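Alkylpurine DNA glycosylase AlkC (Pseudomonas fluorescens, PDB 5VHV) excises alkylated purine bases from DNA by hydrolysis as the first step of base excision repair, apparently without flipping the damaged nucleotide out of the duplex. Local coordinates at residues I8-R13 / N80-V84; F33-A39 / R52-L57; D290-V296 / R340-L346. All coordinates share one frame; numbering follows the deposited sequence.

Interaction 1 of 3, residues I8-R13 / N80-V84; sequences IFNVER and NSGFV
Arg-13, in the first turn of helix 11-24, reaches across to the loop 80-84 that links helices 65-75 and 87-95 in the HEAT-like helical-repeat domain of the glycosylase, where an ST motif (Val-84 N to Ser-81 OG) shapes the loop. The polar contacts gather round the Arg-13 guanidinium. Arg-13 NH1 donates to Asn-80 OD1 at 2.6 Å; the oxygen lies in the guanidinium plane, but NH1 stands above the amide plane and the bond is bent to 139°, the two planes being nearly perpendicular. A water joins the same NH1 to Asn-80 O. Bends at chi2 (83°) and chi3 (61°) fold the chain back so that Arg-13 NE also donates to Ile-8 O at 2.9 Å, which limits rotation of the group. A leucine in place of Arg-13 would probably leave Asn-80 OD1 and Ile-8 O without the NH1 and NE donors. The remaining contacts are apolar. Ile-8 CG2 rests 3.8 Å from Phe-83 CD2, while the Phe-9 side chain comes nearly perpendicular to that of Phe-83, CE2 to CE2 at 3.9 Å. Phe-83, with Gly-82, also borders the bound polyether ligand (9B4), so Ile-8 and Phe-9 probably back that side of the pocket through Phe-83. Val-84 fits between Arg-13 and Phe-9: CG2 lies 3.7 Å from Arg-13 CD and makes a CH-pi contact over the Phe-9 ring face, 4.3 Å from the centroid.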
loop_
_atom_site.group_PDB
_atom_site.type_symbol
_atom_site.label_atom_id
_atom_site.label_comp_id
_atom_site.label_asym_id
_atom_site.label_seq_id
_atom_site.Cartn_x
_atom_site.Cartn_y
_atom_site.Cartn_z
ATOM N N ILE A 8 -1.233 -20.937 0.254
ATOM C CA ILE A 8 -0.433 -20.831 1.470
ATOM C C ILE A 8 -1.186 -21.465 2.640
ATOM O O ILE A 8 -0.575 -22.032 3.553
ATOM C CB ILE A 8 -0.066 -19.356 1.740
ATOM C CG1 ILE A 8 1.115 -19.250 2.695
ATOM C CG2 ILE A 8 -1.240 -18.594 2.307
ATOM C CD1 ILE A 8 2.432 -19.502 2.021
ATOM N N PHE A 9 -2.514 -21.401 2.622
ATOM C CA PHE A 9 -3.345 -22.107 3.603
ATOM C C PHE A 9 -3.934 -23.384 2.990
ATOM O O PHE A 9 -5.150 -23.580 2.956
ATOM C CB PHE A 9 -4.462 -21.198 4.117
ATOM C CG PHE A 9 -4.019 -20.150 5.112
ATOM C CD1 PHE A 9 -3.885 -20.470 6.449
ATOM C CD2 PHE A 9 -3.817 -18.848 4.723
ATOM C CE1 PHE A 9 -3.514 -19.520 7.361
ATOM C CE2 PHE A 9 -3.438 -17.884 5.641
ATOM C CZ PHE A 9 -3.303 -18.230 6.961
ATOM N N ASN A 10 -3.069 -24.261 2.486
ATOM C CA ASN A 10 -3.523 -25.542 1.964
ATOM C C ASN A 10 -3.594 -26.565 3.105
ATOM O O ASN A 10 -3.329 -26.256 4.272
ATOM C CB ASN A 10 -2.636 -26.004 0.800
ATOM C CG ASN A 10 -1.183 -26.216 1.188
ATOM O OD1 ASN A 10 -0.822 -26.160 2.357
ATOM N ND2 ASN A 10 -0.334 -26.441 0.183
ATOM N N VAL A 11 -3.993 -27.796 2.783
ATOM C CA VAL A 11 -4.198 -28.783 3.846
ATOM C C VAL A 11 -2.883 -29.072 4.550
ATOM O O VAL A 11 -2.840 -29.235 5.774
ATOM C CB VAL A 11 -4.842 -30.068 3.291
ATOM C CG1 VAL A 11 -4.956 -31.114 4.384
ATOM C CG2 VAL A 11 -6.221 -29.765 2.750
ATOM N N GLU A 12 -1.791 -29.125 3.790
ATOM C CA GLU A 12 -0.483 -29.360 4.387
ATOM C C GLU A 12 -0.160 -28.305 5.446
ATOM O O GLU A 12 0.363 -28.635 6.519
ATOM C CB GLU A 12 0.588 -29.388 3.292
ATOM C CG GLU A 12 0.524 -30.585 2.318
ATOM C CD GLU A 12 -0.697 -30.607 1.366
ATOM O OE1 GLU A 12 -1.312 -29.546 1.079
ATOM O OE2 GLU A 12 -1.040 -31.716 0.890
ATOM N N ARG A 13 -0.469 -27.029 5.167
ATOM C CA ARG A 13 -0.254 -25.978 6.164
ATOM C C ARG A 13 -1.163 -26.156 7.374
ATOM O O ARG A 13 -0.741 -25.910 8.512
ATOM C CB ARG A 13 -0.482 -24.586 5.554
ATOM C CG ARG A 13 0.014 -23.406 6.444
ATOM C CD ARG A 13 1.516 -23.126 6.285
ATOM N NE ARG A 13 1.830 -22.769 4.911
ATOM C CZ ARG A 13 3.047 -22.526 4.431
ATOM N NH1 ARG A 13 4.109 -22.528 5.222
ATOM N NH2 ARG A 13 3.200 -22.256 3.140
ATOM N N ASN A 80 5.907 -21.449 10.456
ATOM C CA ASN A 80 6.898 -21.327 9.389
ATOM C C ASN A 80 6.574 -20.250 8.357
ATOM O O ASN A 80 7.236 -20.205 7.316
ATOM C CB ASN A 80 7.088 -22.675 8.684
ATOM C CG ASN A 80 5.821 -23.207 8.016
ATOM O OD1 ASN A 80 4.885 -22.464 7.699
ATOM N ND2 ASN A 80 5.796 -24.522 7.795
ATOM N N SER A 81 5.607 -19.372 8.628
ATOM C CA SER A 81 5.193 -18.335 7.681
ATOM C C SER A 81 4.665 -17.106 8.407
ATOM O O SER A 81 3.783 -17.216 9.262
ATOM C CB SER A 81 4.115 -18.871 6.738
ATOM O OG SER A 81 3.469 -17.792 6.072
ATOM N N GLY A 82 5.173 -15.933 8.024
ATOM C CA GLY A 82 4.674 -14.689 8.586
ATOM C C GLY A 82 3.266 -14.345 8.117
ATOM O O GLY A 82 2.453 -13.828 8.885
ATOM N N PHE A 83 2.955 -14.649 6.858
ATOM C CA PHE A 83 1.602 -14.426 6.359
ATOM C C PHE A 83 0.607 -15.349 7.055
ATOM O O PHE A 83 -0.473 -14.912 7.467
ATOM C CB PHE A 83 1.580 -14.638 4.846
ATOM C CG PHE A 83 0.270 -14.303 4.225
ATOM C CD1 PHE A 83 0.006 -13.018 3.794
ATOM C CD2 PHE A 83 -0.722 -15.260 4.114
ATOM C CE1 PHE A 83 -1.235 -12.699 3.235
ATOM C CE2 PHE A 83 -1.951 -14.947 3.557
ATOM C CZ PHE A 83 -2.200 -13.662 3.116
ATOM N N VAL A 84 0.960 -16.624 7.228
ATOM C CA VAL A 84 0.076 -17.543 7.943
ATOM C C VAL A 84 -0.199 -17.034 9.354
ATOM O O VAL A 84 -1.309 -17.186 9.879
ATOM C CB VAL A 84 0.672 -18.960 7.957
ATOM C CG1 VAL A 84 -0.027 -19.852 8.995
ATOM C CG2 VAL A 84 0.546 -19.575 6.576
HETATM O O HOH W 1 6.794 -21.442 4.590
#

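Interaction 2 of 3, residues F33-A39 / R52-L57; sequences FLKHAKA and RVSESL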
loop_
_atom_site.group_PDB
_atom_site.type_symbol
_atom_site.label_atom_id
_atom_site.label_comp_id
_atom_site.label_asym_id
_atom_site.label_seq_id
_atom_site.Cartn_x
_atom_site.Cartn_y
_atom_site.Cartn_z
ATOM N N PHE A 33 -9.965 -29.906 14.860
ATOM C CA PHE A 33 -9.503 -28.685 14.217
ATOM C C PHE A 33 -9.443 -28.865 12.712
ATOM O O PHE A 33 -9.935 -28.021 11.951
ATOM C CB PHE A 33 -8.137 -28.290 14.771
ATOM C CG PHE A 33 -7.404 -27.281 13.924
ATOM C CD1 PHE A 33 -7.707 -25.930 14.013
ATOM C CD2 PHE A 33 -6.393 -27.682 13.065
ATOM C CE1 PHE A 33 -7.022 -25.006 13.248
ATOM C CE2 PHE A 33 -5.715 -26.758 12.286
ATOM C CZ PHE A 33 -6.040 -25.412 12.385
ATOM N N LEU A 34 -8.846 -29.977 12.267
ATOM C CA LEU A 34 -8.699 -30.212 10.839
ATOM C C LEU A 34 -10.057 -30.398 10.176
ATOM O O LEU A 34 -10.297 -29.862 9.084
ATOM C CB LEU A 34 -7.794 -31.434 10.602
ATOM C CG LEU A 34 -6.307 -31.181 10.924
ATOM C CD1 LEU A 34 -5.525 -32.484 10.895
ATOM C CD2 LEU A 34 -5.690 -30.179 9.958
ATOM N N LYS A 35 -10.960 -31.149 10.819
ATOM C CA LYS A 35 -12.293 -31.326 10.260
ATOM C C LYS A 35 -12.977 -29.978 10.053
ATOM O O LYS A 35 -13.572 -29.716 9.000
ATOM C CB LYS A 35 -13.136 -32.213 11.171
ATOM C CG LYS A 35 -14.513 -32.490 10.616
ATOM C CD LYS A 35 -15.290 -33.435 11.533
ATOM C CE LYS A 35 -16.667 -33.761 10.982
ATOM N NZ LYS A 35 -17.436 -34.590 11.957
ATOM N N HIS A 36 -12.900 -29.111 11.065
ATOM C CA HIS A 36 -13.552 -27.801 11.013
ATOM C C HIS A 36 -12.915 -26.898 9.962
ATOM O O HIS A 36 -13.614 -26.212 9.204
ATOM C CB HIS A 36 -13.463 -27.173 12.408
ATOM C CG HIS A 36 -14.362 -25.991 12.628
ATOM N ND1 HIS A 36 -14.106 -24.762 12.075
ATOM C CD2 HIS A 36 -15.495 -25.843 13.359
ATOM C CE1 HIS A 36 -15.030 -23.903 12.454
ATOM N NE2 HIS A 36 -15.882 -24.528 13.245
ATOM N N ALA A 37 -11.586 -26.869 9.917
ATOM C CA ALA A 37 -10.887 -25.965 9.013
ATOM C C ALA A 37 -11.035 -26.378 7.548
ATOM O O ALA A 37 -11.090 -25.508 6.666
ATOM C CB ALA A 37 -9.412 -25.905 9.390
ATOM N N LYS A 38 -11.137 -27.680 7.271
ATOM C CA LYS A 38 -11.094 -28.164 5.898
ATOM C C LYS A 38 -12.424 -28.067 5.172
ATOM O O LYS A 38 -12.452 -28.220 3.944
ATOM C CB LYS A 38 -10.596 -29.617 5.876
ATOM C CG LYS A 38 -9.121 -29.704 6.201
ATOM C CD LYS A 38 -8.505 -31.059 5.849
ATOM C CE LYS A 38 -9.016 -32.169 6.705
ATOM N NZ LYS A 38 -8.320 -33.473 6.381
ATOM N N ALA A 39 -13.520 -27.820 5.884
ATOM C CA ALA A 39 -14.843 -27.892 5.270
ATOM C C ALA A 39 -15.001 -26.764 4.254
ATOM O O ALA A 39 -15.010 -25.582 4.615
ATOM C CB ALA A 39 -15.923 -27.829 6.348
ATOM N N ARG A 52 -10.638 -18.616 8.929
ATOM C CA ARG A 52 -11.125 -19.953 9.260
ATOM C C ARG A 52 -10.215 -20.650 10.271
ATOM O O ARG A 52 -10.705 -21.306 11.194
ATOM C CB ARG A 52 -11.270 -20.785 7.994
ATOM C CG ARG A 52 -11.645 -22.276 8.226
ATOM C CD ARG A 52 -13.058 -22.467 8.780
ATOM N NE ARG A 52 -14.104 -22.188 7.793
ATOM C CZ ARG A 52 -14.480 -23.015 6.831
ATOM N NH1 ARG A 52 -13.880 -24.192 6.705
ATOM N NH2 ARG A 52 -15.442 -22.670 5.983
ATOM N N VAL A 53 -8.892 -20.482 10.155
ATOM C CA VAL A 53 -7.990 -21.134 11.107
ATOM C C VAL A 53 -8.283 -20.659 12.528
ATOM O O VAL A 53 -8.337 -21.450 13.473
ATOM C CB VAL A 53 -6.520 -20.884 10.726
ATOM C CG1 VAL A 53 -5.598 -21.350 11.839
ATOM C CG2 VAL A 53 -6.179 -21.596 9.410
ATOM N N SER A 54 -8.451 -19.353 12.702
ATOM C CA SER A 54 -8.771 -18.799 14.014
ATOM C C SER A 54 -10.100 -19.328 14.536
ATOM O O SER A 54 -10.212 -19.722 15.710
ATOM C CB SER A 54 -8.789 -17.266 13.925
ATOM O OG SER A 54 -9.404 -16.666 15.044
ATOM N N GLU A 55 -11.122 -19.361 13.678
ATOM C CA GLU A 55 -12.426 -19.873 14.077
ATOM C C GLU A 55 -12.346 -21.342 14.462
ATOM O O GLU A 55 -13.021 -21.792 15.393
ATOM C CB GLU A 55 -13.430 -19.703 12.940
ATOM C CG GLU A 55 -13.648 -18.262 12.558
ATOM C CD GLU A 55 -14.387 -18.111 11.245
ATOM O OE1 GLU A 55 -14.783 -19.147 10.677
ATOM O OE2 GLU A 55 -14.594 -16.958 10.794
ATOM N N SER A 56 -11.572 -22.117 13.707
ATOM C CA SER A 56 -11.471 -23.541 13.983
ATOM C C SER A 56 -10.789 -23.783 15.314
ATOM O O SER A 56 -11.202 -24.666 16.080
ATOM C CB SER A 56 -10.704 -24.241 12.864
ATOM O OG SER A 56 -11.343 -24.037 11.615
ATOM N N LEU A 57 -9.748 -23.005 15.609
ATOM C CA LEU A 57 -9.114 -23.108 16.917
ATOM C C LEU A 57 -10.116 -22.790 18.016
ATOM O O LEU A 57 -10.239 -23.532 18.996
ATOM C CB LEU A 57 -7.904 -22.177 17.004
ATOM C CG LEU A 57 -6.711 -22.588 16.141
ATOM C CD1 LEU A 57 -5.723 -21.438 16.066
ATOM C CD2 LEU A 57 -6.056 -23.847 16.664
#
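Phe-33 and Ser-56 mark the closely packed part of this contact, where helices 30-38 and 46-60 run roughly antiparallel, their local axes 8.7 Å apart at an angle of 142°. With CG anti to the backbone N, the Phe-33 ring is carried in between the helices. Its CD1 meets Ser-56 CB at 3.6 Å and its CE1 meets Leu-57 CD2 at 3.7 Å. The buried Ser-56 hydroxyl is held twice: OG donates to Arg-52 O one turn back and accepts from His-36 ND1 at 2.9 Å, in a bent bond (139°) that leaves the imidazole plane obliquely. Ala-37 CB packs against this OG at 3.5 Å.

The more exposed side is polar and centres on Arg-52, whose chain bends at chi2 and chi3 toward the C-terminal end of helix 30-38. There Arg-52 NH1 donates to Ala-39 O at 2.8 Å, nearly straight (164°) and in the guanidinium plane, with weak bonds from NH1 to Ala-37 O and from NH2 to Ala-39 O. A positive group among carbonyls at a helix C-terminus is probably favoured by the helix dipole. Such antiparallel packing of successive helices is typical of the HEAT-like helical-repeat fold of the AlkC/AlkD family of DNA glycosylases.

Interaction 3 of 3, residues D290-V296 / R340-L346; sequences DYAIDYV and RHVVHVL
Asp-294 and His-344 meet almost perpendicularly on one face of an antiparallel strand pair, their carboxylate and imidazole planes 62° apart. His-344 NE2 donates to Asp-294 OD2 at 2.7 Å in a nearly straight bond (167°); OD2 lies in the ring plane, whereas NE2 approaches from above the carboxylate. Both CG atoms stand beside the backbone N, which lets the groups meet diagonally across the ladder. Farther along this face, Leu-346 CD1 packs 4.2 Å from Ala-292 CB. On the reverse face the contacts are apolar: Tyr-291 CD2, in a ring whose OH bonds Gln-326, lies 4.1 Å from Val-343 CG1, and Ile-293 CG1 touches the other branch, CG2, of Val-343.

Nearer the end of 290-296, Val-296 crosses the His-341 ring, its CG2 over one face 4.0 Å from the centroid in a CH-pi contact. Tyr-295 CD1 lies 3.8 Å from His-341 CD2, the ring planes almost perpendicular. Between the backbones, Ala-292 and His-344 form a hydrogen-bonded pair. The two strands lie inside the C-terminal beta domain, consistent with the immunoglobulin-like domain of AlkC: strand 305-314 flanks 285-294, strand 350-359 flanks 339-347 with Phe-357 stacked on His-341, and Leu-273 of strand 270-279 covers Tyr-291 and Val-343.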
loop_
_atom_site.group_PDB
_atom_site.type_symbol
_atom_site.label_atom_id
_atom_site.label_comp_id
_atom_site.label_asym_id
_atom_site.label_seq_id
_atom_site.Cartn_x
_atom_site.Cartn_y
_atom_site.Cartn_z
ATOM N N ASP A 290 6.431 12.808 -16.665
ATOM C CA ASP A 290 5.511 11.679 -16.635
ATOM C C ASP A 290 4.756 11.645 -17.970
ATOM O O ASP A 290 4.971 12.480 -18.851
ATOM C CB ASP A 290 4.549 11.789 -15.436
ATOM C CG ASP A 290 5.252 11.624 -14.091
ATOM O OD1 ASP A 290 6.283 10.908 -14.025
ATOM O OD2 ASP A 290 4.768 12.185 -13.081
ATOM N N TYR A 291 3.896 10.648 -18.158
ATOM C CA TYR A 291 3.027 10.633 -19.330
ATOM C C TYR A 291 1.681 10.075 -18.928
ATOM O O TYR A 291 1.531 9.472 -17.866
ATOM C CB TYR A 291 3.602 9.822 -20.500
ATOM C CG TYR A 291 3.702 8.327 -20.304
ATOM C CD1 TYR A 291 4.744 7.779 -19.581
ATOM C CD2 TYR A 291 2.795 7.456 -20.915
ATOM C CE1 TYR A 291 4.864 6.422 -19.424
ATOM C CE2 TYR A 291 2.918 6.082 -20.763
ATOM C CZ TYR A 291 3.954 5.584 -20.035
ATOM O OH TYR A 291 4.107 4.235 -19.868
ATOM N N ALA A 292 0.679 10.337 -19.758
ATOM C CA ALA A 292 -0.656 9.849 -19.468
ATOM C C ALA A 292 -1.298 9.265 -20.715
ATOM O O ALA A 292 -1.081 9.753 -21.824
ATOM C CB ALA A 292 -1.534 10.952 -18.916
ATOM N N ILE A 293 -2.091 8.218 -20.519
ATOM C CA ILE A 293 -2.887 7.629 -21.590
ATOM C C ILE A 293 -4.363 7.854 -21.300
ATOM O O ILE A 293 -4.853 7.543 -20.206
ATOM C CB ILE A 293 -2.604 6.127 -21.759
ATOM C CG1 ILE A 293 -1.114 5.904 -22.037
ATOM C CG2 ILE A 293 -3.485 5.566 -22.899
ATOM C CD1 ILE A 293 -0.725 4.420 -22.210
ATOM N N ASP A 294 -5.081 8.358 -22.303
ATOM C CA ASP A 294 -6.539 8.410 -22.289
ATOM C C ASP A 294 -7.060 7.088 -22.829
ATOM O O ASP A 294 -7.227 6.928 -24.032
ATOM C CB ASP A 294 -7.045 9.551 -23.167
ATOM C CG ASP A 294 -6.713 10.922 -22.614
ATOM O OD1 ASP A 294 -6.569 11.059 -21.387
ATOM O OD2 ASP A 294 -6.609 11.872 -23.420
ATOM N N TYR A 295 -7.290 6.112 -21.953
ATOM C CA TYR A 295 -7.760 4.816 -22.426
ATOM C C TYR A 295 -9.211 4.861 -22.915
ATOM O O TYR A 295 -10.076 5.491 -22.296
ATOM C CB TYR A 295 -7.652 3.805 -21.307
ATOM C CG TYR A 295 -6.250 3.336 -21.017
ATOM C CD1 TYR A 295 -5.676 2.306 -21.766
ATOM C CD2 TYR A 295 -5.521 3.885 -19.978
ATOM C CE1 TYR A 295 -4.401 1.840 -21.474
ATOM C CE2 TYR A 295 -4.232 3.428 -19.677
ATOM C CZ TYR A 295 -3.693 2.414 -20.429
ATOM O OH TYR A 295 -2.452 1.964 -20.101
ATOM N N VAL A 296 -9.490 4.133 -24.003
ATOM C CA VAL A 296 -10.872 3.843 -24.377
ATOM C C VAL A 296 -11.421 2.781 -23.436
ATOM O O VAL A 296 -10.786 1.737 -23.221
ATOM C CB VAL A 296 -10.957 3.362 -25.836
ATOM C CG1 VAL A 296 -12.419 3.078 -26.244
ATOM C CG2 VAL A 296 -10.297 4.373 -26.788
ATOM N N ARG A 340 -8.919 5.006 -30.780
ATOM C CA ARG A 340 -7.844 5.981 -30.665
ATOM C C ARG A 340 -7.475 6.185 -29.206
ATOM O O ARG A 340 -8.323 6.567 -28.390
ATOM C CB ARG A 340 -8.279 7.301 -31.313
ATOM C CG ARG A 340 -7.323 8.489 -31.095
ATOM C CD ARG A 340 -7.930 9.791 -31.672
ATOM N NE ARG A 340 -8.169 9.637 -33.091
ATOM C CZ ARG A 340 -9.231 10.082 -33.745
ATOM N NH1 ARG A 340 -10.207 10.751 -33.121
ATOM N NH2 ARG A 340 -9.318 9.843 -35.044
ATOM N N HIS A 341 -6.204 5.951 -28.891
ATOM C CA HIS A 341 -5.648 6.158 -27.562
ATOM C C HIS A 341 -4.681 7.331 -27.636
ATOM O O HIS A 341 -3.696 7.282 -28.383
ATOM C CB HIS A 341 -4.932 4.904 -27.070
ATOM C CG HIS A 341 -5.857 3.820 -26.607
ATOM N ND1 HIS A 341 -6.720 3.166 -27.462
ATOM C CD2 HIS A 341 -6.050 3.270 -25.380
ATOM C CE1 HIS A 341 -7.416 2.270 -26.780
ATOM N NE2 HIS A 341 -7.031 2.311 -25.515
ATOM N N VAL A 342 -4.954 8.376 -26.869
ATOM C CA VAL A 342 -4.121 9.576 -26.870
ATOM C C VAL A 342 -3.133 9.499 -25.709
ATOM O O VAL A 342 -3.501 9.128 -24.590
ATOM C CB VAL A 342 -4.984 10.846 -26.792
ATOM C CG1 VAL A 342 -4.090 12.096 -26.813
ATOM C CG2 VAL A 342 -5.984 10.883 -27.957
ATOM N N VAL A 343 -1.881 9.871 -25.983
ATOM C CA VAL A 343 -0.767 9.827 -25.027
ATOM C C VAL A 343 -0.275 11.255 -24.843
ATOM O O VAL A 343 0.056 11.923 -25.834
ATOM C CB VAL A 343 0.374 8.925 -25.524
ATOM C CG1 VAL A 343 1.501 8.848 -24.498
ATOM C CG2 VAL A 343 -0.155 7.543 -25.827
ATOM N N HIS A 344 -0.266 11.735 -23.594
ATOM C CA HIS A 344 0.171 13.096 -23.277
ATOM C C HIS A 344 1.502 13.074 -22.531
ATOM O O HIS A 344 1.698 12.255 -21.631
ATOM C CB HIS A 344 -0.847 13.834 -22.406
ATOM C CG HIS A 344 -2.247 13.806 -22.936
ATOM N ND1 HIS A 344 -2.727 14.742 -23.823
ATOM C CD2 HIS A 344 -3.278 12.967 -22.679
ATOM C CE1 HIS A 344 -3.988 14.471 -24.106
ATOM N NE2 HIS A 344 -4.344 13.394 -23.428
ATOM N N VAL A 345 2.413 13.988 -22.890
ATOM C CA VAL A 345 3.698 14.139 -22.196
ATOM C C VAL A 345 3.556 15.250 -21.167
ATOM O O VAL A 345 3.089 16.351 -21.488
ATOM C CB VAL A 345 4.846 14.444 -23.177
ATOM C CG1 VAL A 345 6.130 14.769 -22.436
ATOM C CG2 VAL A 345 5.095 13.251 -24.092
ATOM N N LEU A 346 3.952 14.962 -19.931
ATOM C CA LEU A 346 3.781 15.858 -18.793
ATOM C C LEU A 346 5.152 16.246 -18.254
ATOM O O LEU A 346 5.964 15.368 -17.935
ATOM C CB LEU A 346 2.987 15.187 -17.664
ATOM C CG LEU A 346 1.660 14.561 -18.081
ATOM C CD1 LEU A 346 1.144 13.592 -17.016
ATOM C CD2 LEU A 346 0.669 15.662 -18.326
HETATM O O HOH W 2 -7.987 8.222 -26.127
HETATM O O HOH W 3 -8.512 0.593 -23.746
#

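How the interactions relate
Interactions 1 and 2 belong to one helical neighbourhood, their centres 13 Å apart, and interaction 2 is nested within the chain loop closed by interaction 1. They touch through Phe-9 CD1 and Val-53 CG2, 3.9 Å apart, and through Val-11 and Lys-38. Both join buried apolar side chains to an arginine that donates to backbone carbonyl oxygen; Arg-13 lies in the first turn of its helix, Arg-52 inside its helix, reaching the end of helix 30-38. Only interaction 1 borders the 9B4 pocket. Interaction 3, about 42 Å from interaction 1 between centres, lies across the chain's centre in the sheet, where regular backbone bonding dominates. All three are partly buried, each with a buried apolar side and a more exposed polar one.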